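Local coordinates for protein peptidylprolyl Isomerase (Naegleria fowleri, PDB 6MKE) that probably catalyses cis-trans isomerisation of peptide bonds preceding proline, as an FKBP-type isomerase, and binds the macrolide FK506 in its pocket, at residues Ser43-Gly48 with Gly63-Phe68; Val75-Asp80 with Ser98-Gly103. All coordinates share one frame; numbering follows the deposited sequence. Where two conformers were deposited one is given.

Contact 1 comes first along the chain: strand 41-50 runs out, and the chain turns back through strand 55-58 and a loop before 63-68 lays the start of strand 66-69 antiparallel against 43-48. A short loop after strand 66-69 leads to 75-80, which enters helix 77-84. Strand 91-96 follows, and the loop 98-103 returns to the start of that helix, closing contact 2. The two loops are in series, neither nested nor crossed, with centres about 17 Å apart. They meet at Trp79, whose indole packs against Tyr46, Phe66 and Phe68 of contact 1, and together they join sheet, helix and loop around the bound FK506.

Contact 1: residues Ser43-Gly48 with Gly63-Phe68; sequences SVHYTG and GQPFVF. With FK5 (8-deethyl-8-[but-3-enyl]-ascomycin), chain E.
Tyr46 turns the edge of its ring toward the face of Phe66 in an offset edge-to-face pair, centroids 5.5 Å apart and planes at 85°. Tyr46 CE2 leads, and it also lies 3.7 Å from Phe66 CB, which is close to the plane of the tyrosine ring. Phe66 swings its ring away from its own backbone N (chi1 173°), which sets it across the Tyr46 edge with its far rim against the macrolide; there FK506 C4 lies 3.6 Å from Phe66 CE2. Macrolide atom C5 sits over one face of each ring, and the Tyr46 hydroxyl is held by Asp57, itself a hydrogen-bond partner of the ligand.

Beside this pair, Val44 and Phe66 run the same way off the sheet, Val44 CG2 meeting the ring edge at Phe66 CD2, 3.9 Å away. Their backbones are a hydrogen-bonded antiparallel pair: Val44 N gives to Phe66 O at 2.8 Å, and Phe66 N gives to Val44 O at 2.7 Å. On the other face of the sheet, Ser43 OG lies against Val67 CG2 at 3.5 Å. His45 and Pro65 lie alongside each other, with His45 CE1 3.9 Å from Pro65 CG. This is the FKBP fold, an antiparallel sheet curled against a helix, with aromatic residues of strands 41-50 and 66-69 and Trp79 of the helix lining the macrolide pocket.

Contact 2: residues Val75-Asp80 with Ser98-Gly103; sequences VIRGWD and SDYAYG. With FK5 (8-deethyl-8-[but-3-enyl]-ascomycin), chain E.
The guanidinium of Arg77 lies flat on one face of the Tyr100 ring, planes 18° apart, in a stacked cation-pi contact that puts Arg77 CZ 3.9 Å from the ring centroid. NH2 sits above the middle of the ring, while NH1 hangs over its rim near CE1. At the guanidinium edge, Arg77 NH2 donates to Asp99 O at 2.7 Å; the donor stands well above that carbonyl's plane. A water lying in the guanidinium plane joins Arg77 NE to Asp99 O, so the stack, the NH2 bond and this water together fix the turn of the group. A bend at chi3 (63°) brings the arginine tip back over the ring. The Tyr100 hydroxyl pairs with Asp19, and the Asp99 carboxylate has its salt bridge with Arg21.

On the Tyr102 ring, Ile76 places CG2 over one face, 3.8 Å from the centroid, in a CH-pi contact, the two side chains crossing at about a right angle. FK506 O3 lies at the hydroxyl edge of this ring, in its plane, and takes a very short hydrogen bond from Tyr102 OH (2.5 Å). Ile76 N donates to FK506 O2 at 2.9 Å. The indole of Trp79 has FK506 C3 over the centre of one face and forms the floor of the pocket, as in other FKBPs.

Ile76 is the N-cap residue of helix 77-84, and the helix start is held to the loop by the backbone. Gly78 N donates to Tyr100 O at 2.8 Å, and a water links Arg77 N with Ala101 O. Ile76 CD1 completes the packing against Ala101 CB, 4.0 Å away.

Contact 1: residues Ser43-Gly48 with Gly63-Phe68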
loop_
_atom_site.group_PDB
_atom_site.type_symbol
_atom_site.label_atom_id
_atom_site.label_comp_id
_atom_site.label_asym_id
_atom_site.label_seq_id
_atom_site.Cartn_x
_atom_site.Cartn_y
_atom_site.Cartn_z
ATOM N N SER A 43 -8.121 4.132 7.413
ATOM C CA SER A 43 -7.773 5.468 6.943
ATOM C C SER A 43 -6.260 5.576 6.826
ATOM O O SER A 43 -5.536 5.256 7.774
ATOM C CB SER A 43 -8.307 6.547 7.889
ATOM O OG SER A 43 -9.724 6.568 7.899
ATOM N N VAL A 44 -5.781 6.027 5.661
ATOM C CA VAL A 44 -4.349 6.098 5.389
ATOM C C VAL A 44 -3.992 7.381 4.646
ATOM O O VAL A 44 -4.841 8.044 4.047
ATOM C CB VAL A 44 -3.843 4.890 4.560
ATOM C CG1 VAL A 44 -4.187 3.574 5.232
ATOM C CG2 VAL A 44 -4.410 4.941 3.149
ATOM N N HIS A 45 -2.706 7.722 4.707
ATOM C CA HIS A 45 -2.049 8.582 3.734
ATOM C C HIS A 45 -1.229 7.704 2.796
ATOM O O HIS A 45 -0.664 6.692 3.215
ATOM C CB HIS A 45 -1.122 9.597 4.408
ATOM C CG HIS A 45 -1.834 10.682 5.152
ATOM N ND1 HIS A 45 -3.028 11.222 4.726
ATOM C CD2 HIS A 45 -1.510 11.338 6.292
ATOM C CE1 HIS A 45 -3.411 12.160 5.574
ATOM N NE2 HIS A 45 -2.508 12.248 6.534
ATOM N N TYR A 46 -1.157 8.092 1.526
ATOM C CA TYR A 46 -0.335 7.316 0.611
ATOM C C TYR A 46 0.239 8.200 -0.483
ATOM O O TYR A 46 -0.272 9.283 -0.781
ATOM C CB TYR A 46 -1.111 6.133 0.006
ATOM C CG TYR A 46 -2.075 6.472 -1.109
ATOM C CD1 TYR A 46 -1.637 6.599 -2.425
ATOM C CD2 TYR A 46 -3.433 6.623 -0.852
ATOM C CE1 TYR A 46 -2.519 6.900 -3.445
ATOM C CE2 TYR A 46 -4.323 6.915 -1.864
ATOM C CZ TYR A 46 -3.864 7.051 -3.158
ATOM O OH TYR A 46 -4.753 7.343 -4.166
ATOM N N THR A 47 1.328 7.710 -1.069
ATOM C CA THR A 47 1.953 8.293 -2.246
ATOM C C THR A 47 2.446 7.149 -3.114
ATOM O O THR A 47 3.177 6.280 -2.635
ATOM C CB THR A 47 3.119 9.219 -1.873
ATOM O OG1 THR A 47 2.632 10.316 -1.090
ATOM C CG2 THR A 47 3.797 9.753 -3.124
ATOM N N GLY A 48 2.043 7.144 -4.377
ATOM C CA GLY A 48 2.405 6.088 -5.311
ATOM C C GLY A 48 3.413 6.585 -6.332
ATOM O O GLY A 48 3.267 7.683 -6.875
ATOM N N GLY A 63 -5.843 16.355 -0.002
ATOM C CA GLY A 63 -5.891 17.033 1.279
ATOM C C GLY A 63 -6.641 16.323 2.380
ATOM O O GLY A 63 -7.063 16.971 3.339
ATOM N N GLN A 64 -6.816 15.011 2.279
ATOM C CA GLN A 64 -7.506 14.250 3.313
ATOM C C GLN A 64 -7.095 12.791 3.185
ATOM O O GLN A 64 -6.616 12.372 2.124
ATOM C CB GLN A 64 -9.031 14.407 3.195
ATOM C CG GLN A 64 -9.644 13.758 1.970
ATOM C CD GLN A 64 -11.155 13.871 1.962
ATOM O OE1 GLN A 64 -11.731 14.676 2.694
ATOM N NE2 GLN A 64 -11.807 13.060 1.139
ATOM N N PRO A 65 -7.257 11.996 4.242
ATOM C CA PRO A 65 -6.838 10.592 4.175
ATOM C C PRO A 65 -7.670 9.799 3.179
ATOM O O PRO A 65 -8.797 10.159 2.832
ATOM C CB PRO A 65 -7.062 10.081 5.604
ATOM C CG PRO A 65 -7.138 11.314 6.457
ATOM C CD PRO A 65 -7.749 12.356 5.584
ATOM N N PHE A 66 -7.084 8.698 2.714
ATOM C CA PHE A 66 -7.783 7.746 1.863
ATOM C C PHE A 66 -8.398 6.652 2.725
ATOM O O PHE A 66 -7.768 6.159 3.663
ATOM C CB PHE A 66 -6.830 7.139 0.834
ATOM C CG PHE A 66 -7.436 6.024 0.031
ATOM C CD1 PHE A 66 -8.367 6.291 -0.959
ATOM C CD2 PHE A 66 -7.067 4.709 0.258
ATOM C CE1 PHE A 66 -8.922 5.265 -1.704
ATOM C CE2 PHE A 66 -7.623 3.677 -0.479
ATOM C CZ PHE A 66 -8.549 3.956 -1.463
ATOM N N VAL A 67 -9.637 6.281 2.406
ATOM C CA VAL A 67 -10.414 5.348 3.213
ATOM C C VAL A 67 -10.897 4.209 2.324
ATOM O O VAL A 67 -11.465 4.450 1.253
ATOM C CB VAL A 67 -11.606 6.045 3.897
ATOM C CG1 VAL A 67 -12.432 5.042 4.692
ATOM C CG2 VAL A 67 -11.113 7.173 4.797
ATOM N N PHE A 68 -10.666 2.974 2.767
ATOM C CA PHE A 68 -11.141 1.793 2.057
ATOM C C PHE A 68 -11.403 0.690 3.072
ATOM O O PHE A 68 -10.926 0.740 4.208
ATOM C CB PHE A 68 -10.141 1.332 0.980
ATOM C CG PHE A 68 -8.950 0.569 1.516
ATOM C CD1 PHE A 68 -8.939 -0.819 1.515
ATOM C CD2 PHE A 68 -7.832 1.238 1.987
ATOM C CE1 PHE A 68 -7.846 -1.524 1.990
ATOM C CE2 PHE A 68 -6.731 0.540 2.456
ATOM C CZ PHE A 68 -6.741 -0.843 2.465
HETATM C C1 FK5 E . -6.361 0.903 -5.724
HETATM C C2 FK5 E . -5.016 1.538 -5.375
HETATM C C3 FK5 E . -4.670 1.351 -3.898
HETATM C C4 FK5 E . -5.459 2.323 -3.026
HETATM C C5 FK5 E . -5.253 3.756 -3.477
HETATM C C6 FK5 E . -5.621 3.921 -4.935
HETATM C C8 FK5 E . -4.052 3.273 -6.751
HETATM C C9 FK5 E . -3.792 4.749 -7.073
HETATM C C10 FK5 E . -4.611 5.441 -8.184
HETATM C C11 FK5 E . -5.116 4.443 -9.240
HETATM C C12 FK5 E . -6.268 5.055 -10.039
HETATM C C13 FK5 E . -7.350 5.621 -9.144
HETATM C C14 FK5 E . -6.734 6.607 -8.161
HETATM C C15 FK5 E . -7.704 7.180 -7.140
HETATM C C16 FK5 E . -8.598 6.157 -6.462
HETATM C C17 FK5 E . -9.381 6.681 -5.249
HETATM C C18 FK5 E . -10.692 7.356 -5.675
HETATM C C19 FK5 E . -11.793 6.420 -6.109
HETATM C C20 FK5 E . -11.889 6.006 -7.367
HETATM C C21 FK5 E . -12.858 4.992 -7.925
HETATM C C22 FK5 E . -12.122 3.652 -7.994
HETATM C C23 FK5 E . -12.061 2.879 -6.694
HETATM C C24 FK5 E . -10.994 1.786 -6.633
HETATM C C25 FK5 E . -9.570 2.299 -6.371
HETATM C C26 FK5 E . -8.535 1.180 -6.600
HETATM C C27 FK5 E . -8.550 0.593 -7.995
HETATM C C28 FK5 E . -8.871 -0.682 -8.183
HETATM C C29 FK5 E . -9.033 -1.412 -9.479
HETATM C C30 FK5 E . -8.377 -2.804 -9.411
HETATM C C31 FK5 E . -8.535 -3.588 -10.699
HETATM C C32 FK5 E . -10.019 -3.762 -10.990
HETATM C C33 FK5 E . -10.701 -2.411 -11.098
HETATM C C34 FK5 E . -10.523 -1.590 -9.824
HETATM C C35 FK5 E . -4.002 3.978 -10.174
HETATM C C36 FK5 E . -8.539 7.654 -4.430
HETATM C C37 FK5 E . -12.713 5.963 -5.013
HETATM C C38 FK5 E . -13.344 5.437 -9.318
HETATM C C39 FK5 E . -14.489 4.615 -9.816
HETATM C C40 FK5 E . -15.715 4.695 -9.403
HETATM C C41 FK5 E . -9.438 2.894 -4.971
HETATM C C42 FK5 E . -8.202 1.536 -9.110
HETATM C C43 FK5 E . -9.231 5.387 -10.595
HETATM C C44 FK5 E . -8.068 9.494 -7.597
HETATM C C45 FK5 E . -6.750 -5.076 -11.256
HETATM N N7 FK5 E . -4.892 2.950 -5.754
HETATM O O1 FK5 E . -7.239 1.748 -6.292
HETATM O O2 FK5 E . -6.608 -0.248 -5.506
HETATM O O3 FK5 E . -3.446 2.441 -7.416
HETATM O O4 FK5 E . -2.947 5.354 -6.442
HETATM O O5 FK5 E . -5.693 5.950 -7.428
HETATM O O6 FK5 E . -4.038 6.531 -8.828
HETATM O O7 FK5 E . -8.342 6.277 -9.934
HETATM O O8 FK5 E . -8.499 8.157 -7.811
HETATM O O9 FK5 E . -11.605 3.230 -9.006
HETATM O O10 FK5 E . -11.342 0.861 -5.602
HETATM O O11 FK5 E . -7.982 -4.898 -10.572
HETATM O O12 FK5 E . -10.212 -4.512 -12.190
HETATM O O HOH W 1 -3.619 12.069 2.538
#

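Contact 2: residues Val75-Asp80 with Ser98-Gly103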
loop_
_atom_site.group_PDB
_atom_site.type_symbol
_atom_site.label_atom_id
_atom_site.label_comp_id
_atom_site.label_asym_id
_atom_site.label_seq_id
_atom_site.Cartn_x
_atom_site.Cartn_y
_atom_site.Cartn_z
ATOM N N VAL A 75 -9.540 -2.886 -3.431
ATOM C CA VAL A 75 -8.254 -2.319 -3.805
ATOM C C VAL A 75 -7.380 -3.441 -4.353
ATOM O O VAL A 75 -7.718 -4.622 -4.263
ATOM C CB VAL A 75 -7.557 -1.601 -2.632
ATOM C CG1 VAL A 75 -8.344 -0.373 -2.210
ATOM C CG2 VAL A 75 -7.373 -2.550 -1.462
ATOM N N ILE A 76 -6.235 -3.053 -4.921
ATOM C CA ILE A 76 -5.340 -4.039 -5.511
ATOM C C ILE A 76 -4.840 -4.997 -4.437
ATOM O O ILE A 76 -4.727 -4.649 -3.255
ATOM C CB ILE A 76 -4.164 -3.366 -6.242
ATOM C CG1 ILE A 76 -3.347 -2.496 -5.285
ATOM C CG2 ILE A 76 -4.674 -2.544 -7.423
ATOM C CD1 ILE A 76 -2.178 -1.801 -5.956
ATOM N N ARG A 77 -4.547 -6.227 -4.864
ATOM C CA ARG A 77 -4.192 -7.295 -3.935
ATOM C C ARG A 77 -3.030 -6.902 -3.029
ATOM O O ARG A 77 -3.031 -7.214 -1.832
ATOM C CB ARG A 77 -3.856 -8.558 -4.728
ATOM C CG ARG A 77 -3.573 -9.788 -3.895
ATOM C CD ARG A 77 -3.756 -11.039 -4.739
ATOM N NE ARG A 77 -2.818 -11.096 -5.856
ATOM C CZ ARG A 77 -1.791 -11.936 -5.920
ATOM N NH1 ARG A 77 -1.574 -12.793 -4.933
ATOM N NH2 ARG A 77 -0.986 -11.927 -6.973
ATOM N N GLY A 78 -2.030 -6.213 -3.581
ATOM C CA GLY A 78 -0.896 -5.795 -2.775
ATOM C C GLY A 78 -1.279 -4.891 -1.620
ATOM O O GLY A 78 -0.635 -4.918 -0.568
ATOM N N TRP A 79 -2.329 -4.085 -1.790
ATOM C CA TRP A 79 -2.768 -3.200 -0.714
ATOM C C TRP A 79 -3.497 -3.962 0.386
ATOM O O TRP A 79 -3.262 -3.711 1.573
ATOM C CB TRP A 79 -3.664 -2.092 -1.272
ATOM C CG TRP A 79 -2.949 -0.791 -1.495
ATOM C CD1 TRP A 79 -1.902 -0.562 -2.342
ATOM C CD2 TRP A 79 -3.239 0.465 -0.867
ATOM N NE1 TRP A 79 -1.522 0.757 -2.277
ATOM C CE2 TRP A 79 -2.330 1.409 -1.381
ATOM C CE3 TRP A 79 -4.185 0.883 0.075
ATOM C CZ2 TRP A 79 -2.334 2.743 -0.980
ATOM C CZ3 TRP A 79 -4.184 2.206 0.475
ATOM C CH2 TRP A 79 -3.267 3.120 -0.054
ATOM N N ASP A 80 -4.394 -4.880 0.017
ATOM C CA ASP A 80 -5.068 -5.697 1.022
ATOM C C ASP A 80 -4.055 -6.471 1.858
ATOM O O ASP A 80 -4.102 -6.446 3.093
ATOM C CB ASP A 80 -6.062 -6.653 0.354
ATOM C CG ASP A 80 -7.481 -6.097 0.317
ATOM O OD1 ASP A 80 -7.835 -5.303 1.214
ATOM O OD2 ASP A 80 -8.247 -6.463 -0.605
ATOM N N SER A 98 3.529 -6.210 -10.447
ATOM C CA SER A 98 2.356 -6.042 -11.301
ATOM C C SER A 98 1.284 -7.081 -10.995
ATOM O O SER A 98 0.091 -6.759 -10.973
ATOM C CB SER A 98 2.765 -6.113 -12.773
ATOM O OG SER A 98 3.331 -7.375 -13.084
ATOM N N ASP A 99 1.680 -8.335 -10.753
ATOM C CA ASP A 99 0.655 -9.336 -10.463
ATOM C C ASP A 99 0.053 -9.180 -9.070
ATOM O O ASP A 99 -0.864 -9.936 -8.728
ATOM C CB ASP A 99 1.205 -10.756 -10.651
ATOM C CG ASP A 99 2.393 -11.058 -9.763
ATOM O OD1 ASP A 99 3.238 -10.161 -9.570
ATOM O OD2 ASP A 99 2.482 -12.202 -9.264
ATOM N N TYR A 100 0.536 -8.231 -8.270
ATOM C CA TYR A 100 -0.131 -7.805 -7.046
ATOM C C TYR A 100 -0.808 -6.450 -7.208
ATOM O O TYR A 100 -1.272 -5.872 -6.219
ATOM C CB TYR A 100 0.862 -7.755 -5.885
ATOM C CG TYR A 100 1.272 -9.117 -5.381
ATOM C CD1 TYR A 100 0.613 -9.706 -4.308
ATOM C CD2 TYR A 100 2.311 -9.819 -5.982
ATOM C CE1 TYR A 100 0.981 -10.955 -3.844
ATOM C CE2 TYR A 100 2.686 -11.071 -5.521
ATOM C CZ TYR A 100 2.015 -11.632 -4.454
ATOM O OH TYR A 100 2.378 -12.873 -3.992
ATOM N N ALA A 101 -0.877 -5.938 -8.436
ATOM C CA ALA A 101 -1.459 -4.633 -8.704
ATOM C C ALA A 101 -2.417 -4.708 -9.887
ATOM O O ALA A 101 -3.441 -5.396 -9.820
ATOM C CB ALA A 101 -0.355 -3.604 -8.961
ATOM N N TYR A 102 -2.094 -4.015 -10.976
ATOM C CA TYR A 102 -2.957 -3.974 -12.149
ATOM C C TYR A 102 -2.527 -4.937 -13.247
ATOM O O TYR A 102 -3.153 -4.955 -14.312
ATOM C CB TYR A 102 -3.025 -2.546 -12.696
ATOM C CG TYR A 102 -3.550 -1.567 -11.672
ATOM C CD1 TYR A 102 -2.686 -0.762 -10.944
ATOM C CD2 TYR A 102 -4.910 -1.470 -11.412
ATOM C CE1 TYR A 102 -3.160 0.127 -9.998
ATOM C CE2 TYR A 102 -5.397 -0.585 -10.464
ATOM C CZ TYR A 102 -4.516 0.211 -9.759
ATOM O OH TYR A 102 -4.990 1.093 -8.813
ATOM N N GLY A 103 -1.483 -5.731 -13.016
ATOM C CA GLY A 103 -1.122 -6.790 -13.947
ATOM C C GLY A 103 -0.813 -6.270 -15.335
ATOM O O GLY A 103 -0.098 -5.277 -15.514
HETATM C C1 FK5 E . -6.361 0.903 -5.724
HETATM C C2 FK5 E . -5.016 1.538 -5.375
HETATM C C3 FK5 E . -4.670 1.351 -3.898
HETATM C C4 FK5 E . -5.459 2.323 -3.026
HETATM C C5 FK5 E . -5.253 3.756 -3.477
HETATM C C6 FK5 E . -5.621 3.921 -4.935
HETATM C C8 FK5 E . -4.052 3.273 -6.751
HETATM C C9 FK5 E . -3.792 4.749 -7.073
HETATM C C10 FK5 E . -4.611 5.441 -8.184
HETATM C C11 FK5 E . -5.116 4.443 -9.240
HETATM C C12 FK5 E . -6.268 5.055 -10.039
HETATM C C13 FK5 E . -7.350 5.621 -9.144
HETATM C C14 FK5 E . -6.734 6.607 -8.161
HETATM C C15 FK5 E . -7.704 7.180 -7.140
HETATM C C16 FK5 E . -8.598 6.157 -6.462
HETATM C C17 FK5 E . -9.381 6.681 -5.249
HETATM C C18 FK5 E . -10.692 7.356 -5.675
HETATM C C19 FK5 E . -11.793 6.420 -6.109
HETATM C C20 FK5 E . -11.889 6.006 -7.367
HETATM C C21 FK5 E . -12.858 4.992 -7.925
HETATM C C22 FK5 E . -12.122 3.652 -7.994
HETATM C C23 FK5 E . -12.061 2.879 -6.694
HETATM C C24 FK5 E . -10.994 1.786 -6.633
HETATM C C25 FK5 E . -9.570 2.299 -6.371
HETATM C C26 FK5 E . -8.535 1.180 -6.600
HETATM C C27 FK5 E . -8.550 0.593 -7.995
HETATM C C28 FK5 E . -8.871 -0.682 -8.183
HETATM C C29 FK5 E . -9.033 -1.412 -9.479
HETATM C C30 FK5 E . -8.377 -2.804 -9.411
HETATM C C31 FK5 E . -8.535 -3.588 -10.699
HETATM C C32 FK5 E . -10.019 -3.762 -10.990
HETATM C C33 FK5 E . -10.701 -2.411 -11.098
HETATM C C34 FK5 E . -10.523 -1.590 -9.824
HETATM C C35 FK5 E . -4.002 3.978 -10.174
HETATM C C36 FK5 E . -8.539 7.654 -4.430
HETATM C C37 FK5 E . -12.713 5.963 -5.013
HETATM C C38 FK5 E . -13.344 5.437 -9.318
HETATM C C39 FK5 E . -14.489 4.615 -9.816
HETATM C C40 FK5 E . -15.715 4.695 -9.403
HETATM C C41 FK5 E . -9.438 2.894 -4.971
HETATM C C42 FK5 E . -8.202 1.536 -9.110
HETATM C C43 FK5 E . -9.231 5.387 -10.595
HETATM C C44 FK5 E . -8.068 9.494 -7.597
HETATM C C45 FK5 E . -6.750 -5.076 -11.256
HETATM N N7 FK5 E . -4.892 2.950 -5.754
HETATM O O1 FK5 E . -7.239 1.748 -6.292
HETATM O O2 FK5 E . -6.608 -0.248 -5.506
HETATM O O3 FK5 E . -3.446 2.441 -7.416
HETATM O O4 FK5 E . -2.947 5.354 -6.442
HETATM O O5 FK5 E . -5.693 5.950 -7.428
HETATM O O6 FK5 E . -4.038 6.531 -8.828
HETATM O O7 FK5 E . -8.342 6.277 -9.934
HETATM O O8 FK5 E . -8.499 8.157 -7.811
HETATM O O9 FK5 E . -11.605 3.230 -9.006
HETATM O O10 FK5 E . -11.342 0.861 -5.602
HETATM O O11 FK5 E . -7.982 -4.898 -10.572
HETATM O O12 FK5 E . -10.212 -4.512 -12.190
HETATM O O HOH W 2 -4.432 -6.411 -7.674
HETATM O O HOH W 3 -3.829 -9.212 -7.965
HETATM O O HOH W 4 0.093 -14.341 -4.015
#